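Local coordinates for putative ABC transporter subunit, substrate-binding component (Rhodopseudomonas palustris, PDB 4EVQ), which probably serves as the substrate-binding component of an ABC transporter for benzoate derivatives and is captured here holding 4-hydroxybenzoate, at residues Gly106-Val111 / Lys315-Ala320; Glu165-Gly170 / Trp236-Leu241; Ile186-Pro191 / Gln196-Glu201. One frame throughout, in Å; residues are numbered along the deposited sequence. Where two conformers were deposited one is given.

In the fold
Both lobes of a type I periplasmic binding protein are represented. Contact 1 belongs to the lobe built on strands 17-23, 85-88 and 109-111; contacts 2 and 3 belong to the other, whose sheet includes strands 181-188, 209-213 and 235-238. The centres of contacts 2 and 3 lie about 15 Å apart, and that of contact 1 about 29 Å from contact 2 and 40 Å from contact 3. Along the chain they are nested: contact 3 falls within the loop closed by contact 2, itself within that closed by contact 1, so the chain is back in the first lobe by helix 314-322, before strands 345-351 and 354-362 complete the second sheet. Contact 2 borders the 4-hydroxybenzoate between the lobes.

Contact 1: Gly106-Val111 / Lys315-Ala320; sequences GIPTIV and KELNAA
The pyrrolidine ring of Pro108 lies against the carboxamide of Asn318, with the two side chains crossing at about a right angle. Asn318 OD1 does most of the touching, 3.3 Å from Pro108 CB and 3.5 Å from Pro108 CG, and reaches Pro108 CA at 3.4 Å. This oxygen is buried and has no hydrogen-bonding partner in the model, so carbon-bound hydrogens are what it meets on the proline side. A first torsion of -72°, with CG anti to the carbonyl carbon, swings the amide off helix 314-322 toward the loop. Asn318 ND2 comes to 3.7 Å from Gly106 O, a contact without a hydrogen bond. Leu317 adds an apolar touch, its CD2 branch 4.0 Å from Pro108 CG. The loop links helix 92-105 to strand 109-111, the second half of a beta-alpha-beta crossover that starts at strand 85-88; Gly106, with positive phi, turns the chain out of the helix. With an alanine here in place of Asn318, Pro108 would probably be left with a gap along its CA-CB side, and the Gly106 carbonyl would lose its amide neighbour. Beside the proline along the backbone, Thr109 OG1 donates to Ile107 O at 2.8 Å from above the carbonyl plane, and Asn127 ND2 supplies that oxygen with a second bond. Arg314 and Met321 of the same helix also touch Pro108.

Contact 2: Glu165-Gly170 / Trp236-Leu241; sequences EEMVSG and WGPGFL. With PHB (p-hydroxybenzoic acid), chain H.
A first torsion of -74° sets CG of Met167, modelled as selenomethionine, anti to its carbonyl carbon; the chain then runs straight through chi2 and bends at chi3 (-117°), which turns CE toward the bound p-hydroxybenzoic acid. Phe240 also has CG anti to its carbonyl carbon, and its ring touches both the selenium and the ligand. Met167 SE touches two residues of 236-241 at once. It is 3.8 Å from Pro238 CG, on the flank of the proline ring, and equally far from Phe240 CE2. The second approach is a Met-aromatic contact of oblique geometry, with SE 4.9 Å from the centroid of the Phe240 ring and 73° off its normal. Beyond the selenium, Met167 CE rests on the ligand at 3.7 Å from PHB C6. The ligand presents its C5 edge to the Phe240 face in T-shaped (edge-to-face) fashion, the planes nearly perpendicular and PHB C5 3.8 Å above the ring centre, while Phe240 CB approaches the phenol oxygen PHB O4 to 3.2 Å. The methyl comes from one side of the ligand plane and the phenyl face closes its C5 edge, so two apolar groups line this corner of the pocket. The polar ends of the ligand are held elsewhere, by hydrogen bonds to Ser92, Gly115, Tyr161 and Ser215, drawn from both lobes as expected for a type I periplasmic binding protein. Phe240 sits in a short 3-10 turn where strand 235-238 ends, and its ring also meets that of Phe133. Strand 235-238 runs between strands 209-213 and 257-260. Helix 162-177 lies over this part of the sheet, where Met167 also touches Phe213, and helix 135-148 contributes Asn135 against Met167 and Ile138 against Phe240.

Contact 3: Ile186-Pro191 / Gln196-Glu201; sequences ITIAFP and QSALAE
Ile186 reaches the helix with both of its branches. Its CG2 stands anti to the backbone N and meets Ala198 CB at 4.0 Å, while CG1, anti to the carbonyl carbon (chi1 -57°), carries CD1 outward along an extended chain to Glu201. That glutamate comes from the opposite direction. With CG anti to the backbone N and the chain extended beyond it, the aliphatic part and the carboxylate both lie against the isoleucine: Ile186 CD1 is 4.1 Å from Glu201 CG and 3.7 Å from Glu201 OE1. The carboxylate end thus makes the nearest approach, with the methylenes CB and CG slightly farther from the same methyl. Ile188, two residues on along the strand, has the same first torsion but a different second one; chi2 of -67° bends CD1 toward the helix, and it touches Ala198 CB at 4.2 Å. The alanine methyl therefore faces both isoleucines. No hydrogen bond crosses the contact, which is largely apolar, though Ile186 CD1 also meets Ala198 O and the Glu201 carboxylate. The local axes of strand 186-188 and helix 196-201 pass 9.7 Å apart and run antiparallel, 175° between their directions. Together they form the first half of a beta-alpha-beta crossover: helix 196-205 leads from the outermost strand, 181-188, past strand 153-159 to strand 209-213. Ile186 and Ile188 lean on Val155 and Trp159 of strand 153-159, and Leu199, on another side of the helix, packs against helix 217-228.

Contact 1: Gly106-Val111 / Lys315-Ala320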
ATOM      1  N   GLY A 106      -1.750 -21.034   9.501  1.00 15.18           N
ATOM      2  CA  GLY A 106      -2.028 -20.379  10.758  1.00 15.69           C
ATOM      3  C   GLY A 106      -0.950 -19.433  11.272  1.00 14.45           C
ATOM      4  O   GLY A 106      -1.155 -18.732  12.229  1.00 14.80           O
ATOM      5  N   ILE A 107       0.226 -19.424  10.655  1.00 13.09           N
ATOM      6  CA  ILE A 107       1.276 -18.512  11.045  1.00 12.08           C
ATOM      7  C   ILE A 107       0.758 -17.042  11.053  1.00 11.21           C
ATOM      8  O   ILE A 107       0.052 -16.594  10.119  1.00 11.90           O
ATOM      9  CB  ILE A 107       2.492 -18.622  10.068  1.00 11.72           C
ATOM     10  CG1 ILE A 107       3.661 -17.754  10.505  1.00 12.88           C
ATOM     11  CG2 ILE A 107       2.061 -18.255   8.628  1.00 12.84           C
ATOM     12  CD1 ILE A 107       4.964 -18.083   9.714  1.00 12.29           C
ATOM     13  N   PRO A 108       1.125 -16.259  12.084  1.00 11.98           N
ATOM     14  CA  PRO A 108       0.707 -14.831  12.058  1.00 12.17           C
ATOM     15  C   PRO A 108       1.291 -14.176  10.830  1.00 11.30           C
ATOM     16  O   PRO A 108       2.488 -14.279  10.548  1.00 11.13           O
ATOM     17  CB  PRO A 108       1.333 -14.267  13.332  1.00 12.86           C
ATOM     18  CG  PRO A 108       1.418 -15.507  14.291  1.00 12.46           C
ATOM     19  CD  PRO A 108       1.812 -16.616  13.349  1.00 12.22           C
ATOM     20  N   THR A 109       0.411 -13.516  10.084  1.00  9.94           N
ATOM     21  CA  THR A 109       0.735 -12.966   8.747  1.00 10.44           C
ATOM     22  C   THR A 109       0.254 -11.535   8.643  1.00  9.56           C
ATOM     23  O   THR A 109      -0.926 -11.255   8.859  1.00 10.95           O
ATOM     24  CB  THR A 109       0.069 -13.824   7.673  1.00 11.87           C
ATOM     25  OG1 THR A 109       0.566 -15.153   7.763  1.00 12.76           O
ATOM     26  CG2 THR A 109       0.352 -13.292   6.275  1.00 11.36           C
ATOM     27  N   ILE A 110       1.152 -10.638   8.274  1.00  8.80           N
ATOM     28  CA  ILE A 110       0.815  -9.235   8.088  1.00  8.93           C
ATOM     29  C   ILE A 110       1.201  -8.812   6.661  1.00  9.03           C
ATOM     30  O   ILE A 110       2.333  -8.959   6.256  1.00  8.80           O
ATOM     31  CB  ILE A 110       1.537  -8.339   9.137  1.00  9.31           C
ATOM     32  CG1 ILE A 110       1.289  -8.857  10.553  1.00 10.63           C
ATOM     33  CG2 ILE A 110       1.180  -6.881   8.923  1.00 10.17           C
ATOM     34  CD1 ILE A 110       2.217  -8.212  11.583  1.00 13.27           C
ATOM     35  N   VAL A 111       0.222  -8.302   5.940  1.00  8.41           N
ATOM     36  CA  VAL A 111       0.418  -7.768   4.583  1.00  8.27           C
ATOM     37  C   VAL A 111       0.676  -6.286   4.701  1.00  6.87           C
ATOM     38  O   VAL A 111      -0.205  -5.541   5.117  1.00  8.39           O
ATOM     39  CB  VAL A 111      -0.808  -8.046   3.736  1.00  7.23           C
ATOM     40  CG1 VAL A 111      -0.653  -7.447   2.333  1.00  8.98           C
ATOM     41  CG2 VAL A 111      -1.088  -9.515   3.642  1.00  9.76           C
ATOM     42  N   LYS A 315      -2.759 -18.438  18.464  0.55 20.04           N
ATOM     43  CA  LYS A 315      -4.163 -18.035  18.477  0.55 21.59           C
ATOM     44  C   LYS A 315      -4.353 -16.752  19.275  0.55 19.63           C
ATOM     45  O   LYS A 315      -5.045 -15.824  18.853  0.55 19.45           O
ATOM     46  CB  LYS A 315      -5.019 -19.163  19.052  0.55 25.14           C
ATOM     47  CG  LYS A 315      -6.517 -18.949  18.938  0.55 27.80           C
ATOM     48  CD  LYS A 315      -7.307 -20.218  19.320  0.55 29.75           C
ATOM     49  CE  LYS A 315      -6.673 -21.514  18.770  0.55 31.20           C
ATOM     50  NZ  LYS A 315      -7.313 -22.004  17.516  0.55 32.33           N
ATOM     51  N   GLU A 316      -3.703 -16.693  20.421  1.00 19.15           N
ATOM     52  CA  GLU A 316      -3.781 -15.566  21.301  1.00 17.87           C
ATOM     53  C   GLU A 316      -3.040 -14.347  20.715  1.00 16.69           C
ATOM     54  O   GLU A 316      -3.514 -13.216  20.823  1.00 17.78           O
ATOM     55  CB  GLU A 316      -3.153 -15.998  22.627  1.00 19.30           C
ATOM     56  CG  GLU A 316      -3.900 -17.143  23.340  1.00 22.16           C
ATOM     57  CD  GLU A 316      -3.587 -18.593  22.900  1.00 24.30           C
ATOM     58  OE1 GLU A 316      -2.789 -18.871  21.997  1.00 22.92           O
ATOM     59  OE2 GLU A 316      -4.176 -19.494  23.526  1.00 28.04           O
ATOM     60  N   LEU A 317      -1.886 -14.592  20.119  1.00 16.12           N
ATOM     61  CA  LEU A 317      -1.156 -13.538  19.448  1.00 14.48           C
ATOM     62  C   LEU A 317      -2.011 -12.915  18.326  1.00 13.16           C
ATOM     63  O   LEU A 317      -2.164 -11.698  18.272  1.00 13.38           O
ATOM     64  CB  LEU A 317       0.134 -14.131  18.902  1.00 13.83           C
ATOM     65  CG  LEU A 317       1.141 -13.088  18.346  1.00 16.11           C
ATOM     66  CD1 LEU A 317       2.550 -13.672  18.317  1.00 17.41           C
ATOM     67  CD2 LEU A 317       0.778 -12.605  16.945  1.00 17.28           C
ATOM     68  N   ASN A 318      -2.623 -13.747  17.488  1.00 13.77           N
ATOM     69  CA  ASN A 318      -3.445 -13.240  16.388  1.00 13.01           C
ATOM     70  C   ASN A 318      -4.668 -12.512  16.916  1.00 13.97           C
ATOM     71  O   ASN A 318      -5.061 -11.482  16.379  1.00 13.58           O
ATOM     72  CB  ASN A 318      -3.840 -14.393  15.456  1.00 14.27           C
ATOM     73  CG  ASN A 318      -2.681 -14.901  14.640  1.00 14.37           C
ATOM     74  OD1 ASN A 318      -1.832 -14.162  14.256  1.00 14.91           O
ATOM     75  ND2 ASN A 318      -2.674 -16.176  14.364  1.00 17.18           N
ATOM     76  N   ALA A 319      -5.278 -13.027  17.998  1.00 14.37           N
ATOM     77  CA  ALA A 319      -6.483 -12.360  18.505  1.00 15.66           C
ATOM     78  C   ALA A 319      -6.114 -10.955  19.031  1.00 16.73           C
ATOM     79  O   ALA A 319      -6.876  -9.993  18.927  1.00 17.97           O
ATOM     80  CB  ALA A 319      -7.138 -13.204  19.614  1.00 17.61           C
ATOM     81  N   ALA A 320      -4.940 -10.847  19.630  1.00 16.47           N
ATOM     82  CA  ALA A 320      -4.499  -9.566  20.130  1.00 16.38           C
ATOM     83  C   ALA A 320      -4.253  -8.568  19.004  1.00 16.95           C
ATOM     84  O   ALA A 320      -4.562  -7.387  19.151  1.00 17.62           O
ATOM     85  CB  ALA A 320      -3.275  -9.737  20.993  1.00 16.57           C
TER

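Contact 2: Glu165-Gly170 / Trp236-Leu241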
ATOM      1  N   GLU A 165      -6.100  -3.528 -12.137  1.00  8.70           N
ATOM      2  CA  GLU A 165      -7.468  -3.857 -12.515  1.00  9.98           C
ATOM      3  C   GLU A 165      -8.408  -3.503 -11.376  1.00  8.73           C
ATOM      4  O   GLU A 165      -9.479  -2.914 -11.589  1.00  9.21           O
ATOM      5  CB  GLU A 165      -7.556  -5.336 -12.894  1.00 12.75           C
ATOM      6  CG  GLU A 165      -6.763  -5.745 -14.124  1.00 20.82           C
ATOM      7  CD  GLU A 165      -6.355  -7.252 -14.189  1.00 27.32           C
ATOM      8  OE1 GLU A 165      -5.582  -7.594 -15.139  1.00 29.51           O
ATOM      9  OE2 GLU A 165      -6.762  -8.066 -13.316  1.00 31.59           O
ATOM     10  N   GLU A 166      -8.028  -3.820 -10.143  1.00  8.01           N
ATOM     11  CA  GLU A 166      -8.938  -3.582  -9.030  1.00  8.07           C
ATOM     12  C   GLU A 166      -9.062  -2.124  -8.644  1.00  8.04           C
ATOM     13  O   GLU A 166     -10.119  -1.683  -8.205  1.00  9.14           O
ATOM     14  CB  GLU A 166      -8.475  -4.393  -7.821  1.00  8.64           C
ATOM     15  CG  GLU A 166      -8.745  -5.893  -7.967  1.00 10.15           C
ATOM     16  CD  GLU A 166      -8.208  -6.764  -6.831  1.00 10.97           C
ATOM     17  OE1 GLU A 166      -7.680  -6.229  -5.846  1.00  9.62           O
ATOM     18  OE2 GLU A 166      -8.380  -7.991  -6.913  1.00 15.66           O
HETATM   19  N   MSE A 167      -7.958  -1.385  -8.689  1.00  7.55           N
HETATM   20  CA  MSE A 167      -8.035   0.033  -8.413  1.00  8.64           C
HETATM   21  C   MSE A 167      -8.799   0.783  -9.502  1.00  9.52           C
HETATM   22  O   MSE A 167      -9.509   1.752  -9.199  1.00  9.65           O
HETATM   23  CB  MSE A 167      -6.658   0.628  -8.222  1.00  9.41           C
HETATM   24  CG  MSE A 167      -6.027   0.264  -6.902  1.00 11.04           C
HETATM   25 SE   MSE A 167      -4.436   1.245  -6.476  0.58 12.87          SE
HETATM   26  CE  MSE A 167      -3.216  -0.178  -6.452  1.00 11.13           C
ATOM     27  N   VAL A 168      -8.695   0.355 -10.754  1.00  8.33           N
ATOM     28  CA  VAL A 168      -9.507   0.967 -11.812  1.00  8.51           C
ATOM     29  C   VAL A 168     -10.955   0.579 -11.605  1.00  9.56           C
ATOM     30  O   VAL A 168     -11.864   1.401 -11.781  1.00  9.92           O
ATOM     31  CB  VAL A 168      -8.971   0.567 -13.204  1.00  9.76           C
ATOM     32  CG1 VAL A 168     -10.014   0.795 -14.286  1.00 10.29           C
ATOM     33  CG2 VAL A 168      -7.706   1.321 -13.549  1.00 10.40           C
ATOM     34  N   SER A 169     -11.228  -0.659 -11.235  1.00  9.83           N
ATOM     35  CA  SER A 169     -12.622  -1.092 -11.017  1.00  9.21           C
ATOM     36  C   SER A 169     -13.307  -0.277  -9.925  1.00  9.81           C
ATOM     37  O   SER A 169     -14.421   0.182 -10.103  1.00 10.95           O
ATOM     38  CB  SER A 169     -12.640  -2.572 -10.698  1.00 11.42           C
ATOM     39  OG  SER A 169     -13.953  -3.037 -10.483  1.00 14.52           O
ATOM     40  N   GLY A 170     -12.621  -0.036  -8.817  1.00  9.38           N
ATOM     41  CA  GLY A 170     -13.193   0.771  -7.747  1.00 10.63           C
ATOM     42  C   GLY A 170     -13.436   2.195  -8.183  1.00  9.39           C
ATOM     43  O   GLY A 170     -14.481   2.789  -7.903  1.00 10.71           O
ATOM     44  N   TRP A 236      -4.738  12.522 -12.110  1.00  9.52           N
ATOM     45  CA  TRP A 236      -5.141  12.023 -10.806  1.00  8.68           C
ATOM     46  C   TRP A 236      -4.744  10.560 -10.645  1.00  8.36           C
ATOM     47  O   TRP A 236      -4.566   9.851 -11.605  1.00  8.51           O
ATOM     48  CB  TRP A 236      -6.659  12.053 -10.720  1.00 11.51           C
ATOM     49  CG  TRP A 236      -7.317  13.380 -10.482  1.00 11.71           C
ATOM     50  CD1 TRP A 236      -7.468  14.403 -11.377  1.00 13.21           C
ATOM     51  CD2 TRP A 236      -7.920  13.802  -9.271  1.00 12.21           C
ATOM     52  NE1 TRP A 236      -8.142  15.452 -10.775  1.00 13.97           N
ATOM     53  CE2 TRP A 236      -8.430  15.109  -9.487  1.00 13.44           C
ATOM     54  CE3 TRP A 236      -8.078  13.212  -8.023  1.00 13.06           C
ATOM     55  CZ2 TRP A 236      -9.097  15.809  -8.502  1.00 14.69           C
ATOM     56  CZ3 TRP A 236      -8.737  13.933  -7.038  1.00 13.67           C
ATOM     57  CH2 TRP A 236      -9.269  15.202  -7.300  1.00 13.49           C
ATOM     58  N   GLY A 237      -4.645  10.118  -9.394  1.00  8.64           N
ATOM     59  CA  GLY A 237      -4.515   8.692  -9.131  1.00  8.53           C
ATOM     60  C   GLY A 237      -4.568   8.431  -7.656  1.00  7.23           C
ATOM     61  O   GLY A 237      -4.572   9.335  -6.850  1.00  7.85           O
ATOM     62  N   PRO A 238      -4.603   7.153  -7.294  1.00  7.21           N
ATOM     63  CA  PRO A 238      -4.261   6.820  -5.911  1.00  6.94           C
ATOM     64  C   PRO A 238      -2.857   7.307  -5.611  1.00  7.16           C
ATOM     65  O   PRO A 238      -2.037   7.423  -6.492  1.00  7.88           O
ATOM     66  CB  PRO A 238      -4.351   5.292  -5.900  1.00  8.93           C
ATOM     67  CG  PRO A 238      -3.905   4.901  -7.320  1.00 10.24           C
ATOM     68  CD  PRO A 238      -4.503   5.998  -8.199  1.00  8.25           C
ATOM     69  N   GLY A 239      -2.545   7.588  -4.360  1.00  7.43           N
ATOM     70  CA  GLY A 239      -1.303   8.236  -4.028  1.00  7.91           C
ATOM     71  C   GLY A 239      -0.019   7.491  -4.265  1.00  7.31           C
ATOM     72  O   GLY A 239       1.043   8.101  -4.196  1.00  7.91           O
ATOM     73  N   PHE A 240      -0.128   6.211  -4.565  1.00  6.93           N
ATOM     74  CA  PHE A 240       1.030   5.444  -5.007  1.00  6.08           C
ATOM     75  C   PHE A 240       1.666   6.057  -6.246  1.00  7.57           C
ATOM     76  O   PHE A 240       2.845   5.832  -6.515  1.00  9.03           O
ATOM     77  CB  PHE A 240       0.655   3.982  -5.270  1.00  6.34           C
ATOM     78  CG  PHE A 240      -0.259   3.417  -4.244  1.00  6.39           C
ATOM     79  CD1 PHE A 240       0.174   3.272  -2.945  1.00  6.40           C
ATOM     80  CD2 PHE A 240      -1.577   3.127  -4.553  1.00  7.02           C
ATOM     81  CE1 PHE A 240      -0.695   2.820  -1.979  1.00  7.62           C
ATOM     82  CE2 PHE A 240      -2.457   2.698  -3.550  1.00  7.42           C
ATOM     83  CZ  PHE A 240      -2.014   2.558  -2.284  1.00  8.00           C
ATOM     84  N   LEU A 241       0.875   6.796  -7.029  1.00  7.12           N
ATOM     85  CA  LEU A 241       1.359   7.400  -8.281  1.00  6.72           C
ATOM     86  C   LEU A 241       2.459   8.404  -7.985  1.00  7.72           C
ATOM     87  O   LEU A 241       3.326   8.583  -8.817  1.00 10.70           O
ATOM     88  CB  LEU A 241       0.175   8.095  -8.941  1.00  8.34           C
ATOM     89  CG  LEU A 241       0.465   8.797 -10.261  1.00  9.31           C
ATOM     90  CD1 LEU A 241       0.928   7.817 -11.322  1.00 11.04           C
ATOM     91  CD2 LEU A 241      -0.778   9.570 -10.729  1.00 11.29           C
TER
HETATM   92  C1' PHB H 406      -0.177  -4.004  -5.443  1.00  6.09           C
HETATM   93  O1' PHB H 406       0.216  -4.788  -6.336  1.00  6.61           O
HETATM   94  O2' PHB H 406      -1.113  -4.317  -4.606  1.00  7.16           O
HETATM   95  C1  PHB H 406       0.409  -2.659  -5.268  1.00  5.93           C
HETATM   96  C2  PHB H 406       1.704  -2.414  -5.728  1.00  6.44           C
HETATM   97  C3  PHB H 406       2.253  -1.150  -5.584  1.00  6.91           C
HETATM   98  C4  PHB H 406       1.524  -0.159  -5.014  1.00  6.92           C
HETATM   99  C5  PHB H 406       0.248  -0.384  -4.530  1.00  6.17           C
HETATM  100  C6  PHB H 406      -0.285  -1.629  -4.677  1.00  6.48           C
HETATM  101  O4  PHB H 406       2.039   1.076  -4.869  1.00 13.73           O

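Contact 3: Ile186-Pro191 / Gln196-Glu201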
ATOM      1  N   ILE A 186      -7.128   2.072 -20.551  1.00  9.53           N
ATOM      2  CA  ILE A 186      -5.925   1.674 -21.262  1.00  9.53           C
ATOM      3  C   ILE A 186      -5.047   0.881 -20.273  1.00  9.47           C
ATOM      4  O   ILE A 186      -4.865   1.283 -19.109  1.00  8.79           O
ATOM      5  CB  ILE A 186      -5.142   2.915 -21.774  1.00  9.53           C
ATOM      6  CG1 ILE A 186      -6.020   3.789 -22.680  1.00 11.42           C
ATOM      7  CG2 ILE A 186      -3.856   2.516 -22.460  1.00 11.23           C
ATOM      8  CD1 ILE A 186      -5.426   5.120 -23.054  1.00 12.54           C
ATOM      9  N   THR A 187      -4.483  -0.220 -20.754  1.00  9.03           N
ATOM     10  CA  THR A 187      -3.537  -0.953 -19.971  1.00 10.07           C
ATOM     11  C   THR A 187      -2.202  -1.110 -20.690  1.00 10.55           C
ATOM     12  O   THR A 187      -2.100  -1.055 -21.933  1.00 11.62           O
ATOM     13  CB  THR A 187      -4.008  -2.319 -19.476  1.00 12.10           C
ATOM     14  OG1 THR A 187      -4.228  -3.200 -20.566  1.00 14.50           O
ATOM     15  CG2 THR A 187      -5.269  -2.182 -18.630  1.00 14.02           C
ATOM     16  N   ILE A 188      -1.202  -1.294 -19.869  1.00  9.82           N
ATOM     17  CA  ILE A 188       0.176  -1.426 -20.247  1.00 10.58           C
ATOM     18  C   ILE A 188       0.632  -2.753 -19.627  1.00  8.37           C
ATOM     19  O   ILE A 188       0.315  -3.031 -18.446  1.00  8.68           O
ATOM     20  CB  ILE A 188       0.989  -0.211 -19.548  1.00 10.34           C
ATOM     21  CG1 ILE A 188       0.437   1.143 -19.990  1.00 13.02           C
ATOM     22  CG2 ILE A 188       2.418  -0.283 -19.836  1.00 11.57           C
ATOM     23  CD1 ILE A 188       0.669   1.475 -21.463  1.00 16.02           C
ATOM     24  N   ALA A 189       1.406  -3.593 -20.323  1.00  9.64           N
ATOM     25  CA  ALA A 189       1.899  -4.823 -19.705  1.00  9.31           C
ATOM     26  C   ALA A 189       2.807  -4.504 -18.510  1.00  8.14           C
ATOM     27  O   ALA A 189       3.599  -3.586 -18.591  1.00  9.52           O
ATOM     28  CB  ALA A 189       2.735  -5.579 -20.742  1.00 12.26           C
ATOM     29  N   PHE A 190       2.718  -5.261 -17.417  1.00  9.77           N
ATOM     30  CA  PHE A 190       3.528  -4.997 -16.223  1.00  9.24           C
ATOM     31  C   PHE A 190       4.913  -5.638 -16.388  1.00  9.53           C
ATOM     32  O   PHE A 190       5.006  -6.802 -16.755  1.00 11.55           O
ATOM     33  CB  PHE A 190       2.859  -5.632 -14.997  1.00  9.55           C
ATOM     34  CG  PHE A 190       3.639  -5.467 -13.740  1.00  8.64           C
ATOM     35  CD1 PHE A 190       3.604  -4.306 -13.034  1.00  9.80           C
ATOM     36  CD2 PHE A 190       4.414  -6.496 -13.246  1.00 11.14           C
ATOM     37  CE1 PHE A 190       4.312  -4.131 -11.908  1.00  9.53           C
ATOM     38  CE2 PHE A 190       5.115  -6.342 -12.069  1.00 10.46           C
ATOM     39  CZ  PHE A 190       5.062  -5.151 -11.394  1.00  9.69           C
ATOM     40  N   PRO A 191       5.992  -4.907 -16.096  1.00  9.64           N
ATOM     41  CA  PRO A 191       6.141  -3.519 -15.668  1.00 10.32           C
ATOM     42  C   PRO A 191       6.695  -2.630 -16.791  1.00  9.82           C
ATOM     43  O   PRO A 191       7.647  -1.891 -16.574  1.00 11.84           O
ATOM     44  CB  PRO A 191       7.155  -3.651 -14.579  1.00 13.48           C
ATOM     45  CG  PRO A 191       8.086  -4.717 -15.096  1.00 13.91           C
ATOM     46  CD  PRO A 191       7.239  -5.675 -15.882  1.00 11.10           C
ATOM     47  N   GLN A 196       4.221   6.481 -24.365  0.55 10.08           N
ATOM     48  CA  GLN A 196       3.864   7.536 -25.325  0.55 10.37           C
ATOM     49  C   GLN A 196       2.620   7.213 -26.138  0.55  9.59           C
ATOM     50  O   GLN A 196       1.803   8.090 -26.384  0.55 10.05           O
ATOM     51  CB  GLN A 196       5.047   7.837 -26.243  0.55 13.32           C
ATOM     52  CG  GLN A 196       6.174   8.596 -25.568  0.55 17.45           C
ATOM     53  CD  GLN A 196       7.228   9.021 -26.559  0.55 22.26           C
ATOM     54  OE1 GLN A 196       7.007   8.954 -27.777  0.55 25.03           O
ATOM     55  NE2 GLN A 196       8.379   9.472 -26.055  0.55 24.98           N
ATOM     56  N   SER A 197       2.458   5.976 -26.572  1.00  9.69           N
ATOM     57  CA  SER A 197       1.276   5.667 -27.344  1.00  9.84           C
ATOM     58  C   SER A 197      -0.009   5.801 -26.502  1.00  8.91           C
ATOM     59  O   SER A 197      -1.043   6.202 -27.021  1.00 10.27           O
ATOM     60  CB  SER A 197       1.396   4.322 -28.051  1.00 11.52           C
ATOM     61  OG  SER A 197       1.519   3.273 -27.121  1.00 12.31           O
ATOM     62  N   ALA A 198       0.053   5.445 -25.216  1.00  9.07           N
ATOM     63  CA  ALA A 198      -1.094   5.661 -24.364  1.00  8.78           C
ATOM     64  C   ALA A 198      -1.418   7.137 -24.208  1.00  9.95           C
ATOM     65  O   ALA A 198      -2.569   7.516 -24.192  1.00 10.56           O
ATOM     66  CB  ALA A 198      -0.847   5.033 -22.985  1.00 11.12           C
ATOM     67  N   LEU A 199      -0.389   7.976 -24.110  1.00 10.00           N
ATOM     68  CA  LEU A 199      -0.576   9.410 -24.030  1.00 11.60           C
ATOM     69  C   LEU A 199      -1.177   9.995 -25.314  1.00 11.47           C
ATOM     70  O   LEU A 199      -2.056  10.851 -25.234  1.00 12.52           O
ATOM     71  CB  LEU A 199       0.728  10.088 -23.679  1.00 11.63           C
ATOM     72  CG  LEU A 199       1.276   9.692 -22.290  1.00 12.07           C
ATOM     73  CD1 LEU A 199       2.684  10.219 -22.114  1.00 13.55           C
ATOM     74  CD2 LEU A 199       0.412  10.111 -21.158  1.00 13.96           C
ATOM     75  N   ALA A 200      -0.768   9.479 -26.473  1.00 10.37           N
ATOM     76  CA  ALA A 200      -1.372   9.924 -27.731  1.00 10.87           C
ATOM     77  C   ALA A 200      -2.830   9.511 -27.804  1.00 10.80           C
ATOM     78  O   ALA A 200      -3.680  10.269 -28.253  1.00 12.48           O
ATOM     79  CB  ALA A 200      -0.603   9.340 -28.907  1.00 12.30           C
ATOM     80  N   GLU A 201      -3.150   8.321 -27.305  1.00 11.23           N
ATOM     81  CA  GLU A 201      -4.537   7.886 -27.269  1.00 10.41           C
ATOM     82  C   GLU A 201      -5.359   8.745 -26.333  1.00 11.66           C
ATOM     83  O   GLU A 201      -6.453   9.168 -26.667  1.00 12.06           O
ATOM     84  CB  GLU A 201      -4.655   6.394 -26.891  1.00 11.23           C
ATOM     85  CG  GLU A 201      -6.073   5.875 -27.067  1.00 12.29           C
ATOM     86  CD  GLU A 201      -6.273   4.435 -26.698  1.00 12.64           C
ATOM     87  OE1 GLU A 201      -5.285   3.727 -26.427  1.00 14.63           O
ATOM     88  OE2 GLU A 201      -7.452   3.997 -26.725  1.00 14.84           O
TER